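Local coordinates for protein cortical-lytic enzyme (Bacillus cereus, PDB 4S3J) that acts as an N-acetylglucosaminidase that breaks down spore cortex peptidoglycan during germination, probably cleaving only chains that are already partially degraded, at residues M294-I299 and G321-G326; K51-Y56 and Q94-K99. All blocks are in the same frame, centred on the assembly; numbering follows the deposited sequence.

Contact 1 of 2, residues M294-I299 and G321-G326; sequences MAISPI and GQNLYG
The carboxamide of Asn323 and the ring of Tyr325 are the flat groups of this contact. Over one face of the amide stands the methyl CG2 of Ile296, almost directly above CG of Asn323 at 3.4 Å; this methyl is anti to its own backbone N, and a branched apolar residue suits the place because it covers the amide plane without competing for its polar edges. At one edge Asn323 OD1 receives the hydroxyl of Ser297, with OG 2.8 Å away on an in-plane lone pair (C=O...O angle 138°). At the other edge Asn323 ND2 donates to Tyr325 O, 2.9 Å away and only 5° out of the amide plane, and also to Glu385. Bonds at both edges should fix the rotation of this buried amide, whose CG takes the crowded position between backbone N and carbonyl carbon (chi1 55°). One face of the Tyr325 ring carries Asn323 CB, near its rim, while CE2 meets Ile296 CG2 obliquely at 4.0 Å. The ring's hydroxyl reaches on to Asp285. Gln322, bent at chi2, turns NE2 back to Asn323 O at 3.1 Å and leaves OE1 to Lys393, which also holds Ser297 O. The contact thus joins the loop after strand 278-281, just ahead of helix 299-312, to strand 318-330 of the family 18 TIM barrel. Tyr325 lies about 11 Å, side chain to side chain, from the probable proton donor Glu220; Phe327 and Trp329 pack on Ile296, and helix 387-400 supplies Lys393.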
# COMPACT_ATOMS: atom_id res chain seq x y z
N MET A 294 -3.51 16.91 5.29
CA MET A 294 -2.99 16.15 6.43
C MET A 294 -2.48 14.80 5.90
O MET A 294 -2.73 14.45 4.74
CB MET A 294 -4.07 15.93 7.50
CG MET A 294 -5.19 15.09 7.01
SD MET A 294 -6.50 14.90 8.27
CE MET A 294 -7.06 16.60 8.42
N ALA A 295 -1.76 14.06 6.74
CA ALA A 295 -1.24 12.76 6.33
C ALA A 295 -2.36 11.85 5.80
O ALA A 295 -3.43 11.78 6.40
CB ALA A 295 -0.54 12.09 7.46
N ILE A 296 -2.08 11.12 4.73
CA ILE A 296 -3.07 10.25 4.10
C ILE A 296 -3.35 9.01 4.97
O ILE A 296 -4.50 8.58 5.09
CB ILE A 296 -2.64 9.82 2.66
CG1 ILE A 296 -2.77 10.98 1.65
CG2 ILE A 296 -3.52 8.71 2.12
CD1 ILE A 296 -1.84 12.07 1.83
N SER A 297 -2.31 8.43 5.55
CA SER A 297 -2.45 7.22 6.36
C SER A 297 -1.60 7.29 7.64
O SER A 297 -0.61 6.56 7.80
CB SER A 297 -2.09 5.99 5.52
OG SER A 297 -0.80 6.11 4.95
N PRO A 298 -1.96 8.21 8.56
CA PRO A 298 -1.19 8.41 9.80
C PRO A 298 -1.08 7.10 10.59
O PRO A 298 -2.06 6.38 10.67
CB PRO A 298 -2.00 9.46 10.55
CG PRO A 298 -3.38 9.31 10.00
CD PRO A 298 -3.20 8.99 8.56
N ILE A 299 0.10 6.80 11.12
CA ILE A 299 0.37 5.45 11.60
C ILE A 299 -0.38 5.11 12.90
O ILE A 299 -0.70 3.96 13.13
CB ILE A 299 1.90 5.26 11.78
CG1 ILE A 299 2.23 3.77 11.84
CG2 ILE A 299 2.39 6.02 12.98
CD1 ILE A 299 3.71 3.48 11.60
N GLY A 321 -4.11 -2.07 3.89
CA GLY A 321 -4.12 -1.18 2.74
C GLY A 321 -3.08 -0.09 2.88
O GLY A 321 -2.87 0.45 3.96
N GLN A 322 -2.37 0.18 1.78
CA GLN A 322 -1.34 1.22 1.76
C GLN A 322 -1.42 2.04 0.49
O GLN A 322 -1.28 1.52 -0.60
CB GLN A 322 0.04 0.59 1.89
CG GLN A 322 1.17 1.60 1.89
CD GLN A 322 1.12 2.54 3.09
OE1 GLN A 322 0.97 2.10 4.23
NE2 GLN A 322 1.22 3.84 2.82
N ASN A 323 -1.58 3.35 0.66
CA ASN A 323 -1.54 4.29 -0.46
C ASN A 323 -0.11 4.47 -0.95
O ASN A 323 0.83 4.53 -0.14
CB ASN A 323 -2.10 5.64 -0.02
CG ASN A 323 -1.39 6.19 1.20
OD1 ASN A 323 -1.49 5.62 2.30
ND2 ASN A 323 -0.62 7.27 1.01
N LEU A 324 0.05 4.58 -2.27
CA LEU A 324 1.33 5.00 -2.83
C LEU A 324 1.30 6.49 -3.21
O LEU A 324 2.36 7.10 -3.45
CB LEU A 324 1.68 4.13 -4.05
CG LEU A 324 2.03 2.66 -3.72
CD1 LEU A 324 2.19 1.87 -5.01
CD2 LEU A 324 3.29 2.61 -2.91
N TYR A 325 0.11 7.07 -3.22
CA TYR A 325 -0.07 8.47 -3.59
C TYR A 325 -0.01 9.41 -2.39
O TYR A 325 -0.28 9.01 -1.26
CB TYR A 325 -1.43 8.66 -4.30
CG TYR A 325 -2.59 8.15 -3.45
CD1 TYR A 325 -2.99 6.81 -3.51
CD2 TYR A 325 -3.27 8.99 -2.57
CE1 TYR A 325 -4.01 6.34 -2.72
CE2 TYR A 325 -4.31 8.52 -1.77
CZ TYR A 325 -4.67 7.19 -1.86
OH TYR A 325 -5.68 6.72 -1.07
N GLY A 326 0.35 10.67 -2.67
CA GLY A 326 0.13 11.76 -1.75
C GLY A 326 -0.82 12.74 -2.43
O GLY A 326 -1.34 12.45 -3.53

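Contact 2 of 2, residues K51-Y56 and Q94-K99; sequences KGNNYY and QLYVPK. With EDO (1,2-ethanediol), chain D.
Backbone hydrogen bonds join strands 54-56 and 94-96 into an antiparallel pair. Tyr55 and Leu95 form the hydrogen-bonded pair: Tyr55 N gives to Leu95 O at 3.0 Å, and Leu95 N returns a straighter bond to Tyr55 O at 2.8 Å. Beyond the strands, Val97 N reaches Asn53 O from well above the carbonyl plane, as the chain leaves the type II turn of Lys51 to Asn54. Asn53 holds the third turn position with positive phi (55°), a backbone shape that asparagine tolerates well.

Side-chain amides add a second set of bonds. Asn53 ND2 lies 2.9 Å from Val97 O, nearly in both planes, so this amide fastens the turn to the departing chain. On the face bearing Asn54, Tyr56, Gln94 and Tyr96, the extended Gln94 brings NE2 to a lone pair of Asn54 OD1 at 2.8 Å (N-H...O 170°), the two amides standing nearly perpendicular. Asn54 ND2 gives to Tyr56 OH at 3.0 Å and to Thr50 O, so both ends of this amide are engaged.

Flat groups also lie alongside one another: Tyr96 CE2 touches Asn53 CB at 3.6 Å with ring and amide 19° apart, and the Tyr56 ring runs beside the Gln94 chain.

Apolar packing occupies the other face, where Tyr55 CB meets Val97 CG2 at 3.6 Å and Leu95 packs close by, all facing helix 63-70. A 1,2-ethanediol, probably from the crystallisation liquor, rests against Val97.

The chemistry is two-sided: the outer face carries amides and the phenols of Tyr56 and Tyr96, while the inner side of the compact LysM fold is lined by Leu95, Val97 and the ring of Tyr55, whose hydroxyl is satisfied by Asp61.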
# COMPACT_ATOMS: atom_id res chain seq x y z
N LYS A 51 27.39 -0.59 3.33
CA LYS A 51 28.10 -1.83 3.63
C LYS A 51 27.36 -2.81 4.53
O LYS A 51 26.46 -2.46 5.30
CB LYS A 51 29.46 -1.54 4.27
CG LYS A 51 30.36 -0.65 3.43
CD LYS A 51 30.67 -1.33 2.10
CE LYS A 51 31.78 -0.63 1.35
NZ LYS A 51 32.12 -1.36 0.09
N GLY A 52 27.70 -4.08 4.36
CA GLY A 52 27.12 -5.14 5.16
C GLY A 52 27.22 -4.94 6.66
O GLY A 52 28.27 -4.55 7.18
N ASN A 53 26.13 -5.25 7.37
CA ASN A 53 26.15 -5.27 8.83
C ASN A 53 26.62 -3.96 9.46
O ASN A 53 27.21 -3.96 10.54
CB ASN A 53 27.05 -6.41 9.31
CG ASN A 53 26.67 -7.73 8.69
OD1 ASN A 53 27.41 -8.29 7.88
ND2 ASN A 53 25.50 -8.24 9.07
N ASN A 54 26.39 -2.88 8.74
CA ASN A 54 26.85 -1.55 9.09
C ASN A 54 25.74 -0.51 8.91
O ASN A 54 25.14 -0.43 7.84
CB ASN A 54 28.03 -1.21 8.23
CG ASN A 54 28.84 -0.07 8.77
OD1 ASN A 54 29.33 -0.10 9.90
ND2 ASN A 54 29.01 0.96 7.95
N TYR A 55 25.51 0.31 9.93
CA TYR A 55 24.40 1.23 9.89
C TYR A 55 24.76 2.57 10.51
O TYR A 55 25.38 2.61 11.57
CB TYR A 55 23.20 0.61 10.62
CG TYR A 55 21.97 1.48 10.62
CD1 TYR A 55 21.12 1.49 9.52
CD2 TYR A 55 21.64 2.27 11.72
CE1 TYR A 55 20.01 2.27 9.50
CE2 TYR A 55 20.51 3.06 11.70
CZ TYR A 55 19.69 3.04 10.58
OH TYR A 55 18.54 3.81 10.52
N TYR A 56 24.35 3.66 9.86
CA TYR A 56 24.58 5.00 10.40
C TYR A 56 23.25 5.60 10.84
O TYR A 56 22.30 5.73 10.07
CB TYR A 56 25.29 5.89 9.38
CG TYR A 56 26.66 5.32 9.05
CD1 TYR A 56 27.73 5.52 9.91
CD2 TYR A 56 26.86 4.55 7.93
CE1 TYR A 56 28.97 4.97 9.64
CE2 TYR A 56 28.09 4.00 7.65
CZ TYR A 56 29.14 4.21 8.51
OH TYR A 56 30.37 3.67 8.24
N GLN A 94 27.73 5.15 14.27
CA GLN A 94 27.90 3.89 13.56
C GLN A 94 27.54 2.71 14.44
O GLN A 94 28.06 2.57 15.55
CB GLN A 94 29.35 3.76 13.09
CG GLN A 94 29.66 2.43 12.43
CD GLN A 94 31.12 2.30 12.05
OE1 GLN A 94 31.99 2.90 12.69
NE2 GLN A 94 31.41 1.44 11.08
N LEU A 95 26.71 1.80 13.90
CA LEU A 95 26.35 0.57 14.59
C LEU A 95 26.66 -0.67 13.76
O LEU A 95 26.55 -0.67 12.52
CB LEU A 95 24.85 0.55 14.93
CG LEU A 95 24.34 1.68 15.80
CD1 LEU A 95 22.81 1.59 15.90
CD2 LEU A 95 24.95 1.65 17.19
N TYR A 96 27.00 -1.76 14.45
CA TYR A 96 27.11 -3.06 13.83
C TYR A 96 25.73 -3.74 13.92
O TYR A 96 25.13 -3.78 15.01
CB TYR A 96 28.19 -3.93 14.50
CG TYR A 96 28.31 -5.29 13.85
CD1 TYR A 96 27.52 -6.34 14.23
CD2 TYR A 96 29.19 -5.49 12.79
CE1 TYR A 96 27.60 -7.57 13.61
CE2 TYR A 96 29.28 -6.71 12.15
CZ TYR A 96 28.46 -7.75 12.56
OH TYR A 96 28.51 -8.99 11.95
N VAL A 97 25.23 -4.24 12.80
CA VAL A 97 23.90 -4.85 12.74
C VAL A 97 24.02 -6.32 12.30
O VAL A 97 24.41 -6.60 11.17
CB VAL A 97 22.97 -4.10 11.76
CG1 VAL A 97 21.55 -4.70 11.78
CG2 VAL A 97 22.86 -2.65 12.12
N PRO A 98 23.74 -7.26 13.21
CA PRO A 98 23.83 -8.67 12.80
C PRO A 98 22.82 -9.01 11.73
O PRO A 98 21.86 -8.26 11.56
CB PRO A 98 23.51 -9.44 14.09
CG PRO A 98 23.77 -8.48 15.21
CD PRO A 98 23.45 -7.12 14.65
N LYS A 99 23.09 -10.08 10.97
CA LYS A 99 22.16 -10.58 9.97
C LYS A 99 20.86 -10.96 10.68
O LYS A 99 20.89 -11.67 11.69
CB LYS A 99 22.77 -11.78 9.22
CG LYS A 99 21.88 -12.37 8.13
CD LYS A 99 22.47 -13.63 7.46
CE LYS A 99 21.54 -14.17 6.37
NZ LYS A 99 22.07 -15.33 5.60
C1 EDO D . 22.36 -3.21 8.46
O1 EDO D . 22.57 -4.57 8.10
C2 EDO D . 22.52 -2.39 7.19
O2 EDO D . 23.79 -2.76 6.63

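Contact 1 lies deep in the catalytic TIM barrel, whereas contact 2 is a partly buried site in the second LysM domain; their centres are 30 Å apart, their nearest atoms about 15 Å, and they share no strand or helix. Contact 2, which precedes contact 1 in the chain, rests largely on main-chain bonds between two short strands, with side-chain amides reinforcing its more exposed face. Across contact 1 the sole hydrogen bond is between side chains, and the edges of the buried Asn323 amide meet polar partners, among them Glu385. Asparagine serves both: as a buried amide bonded at oxygen and nitrogen in contact 1, and, partly exposed, at the turn and between the strands of contact 2.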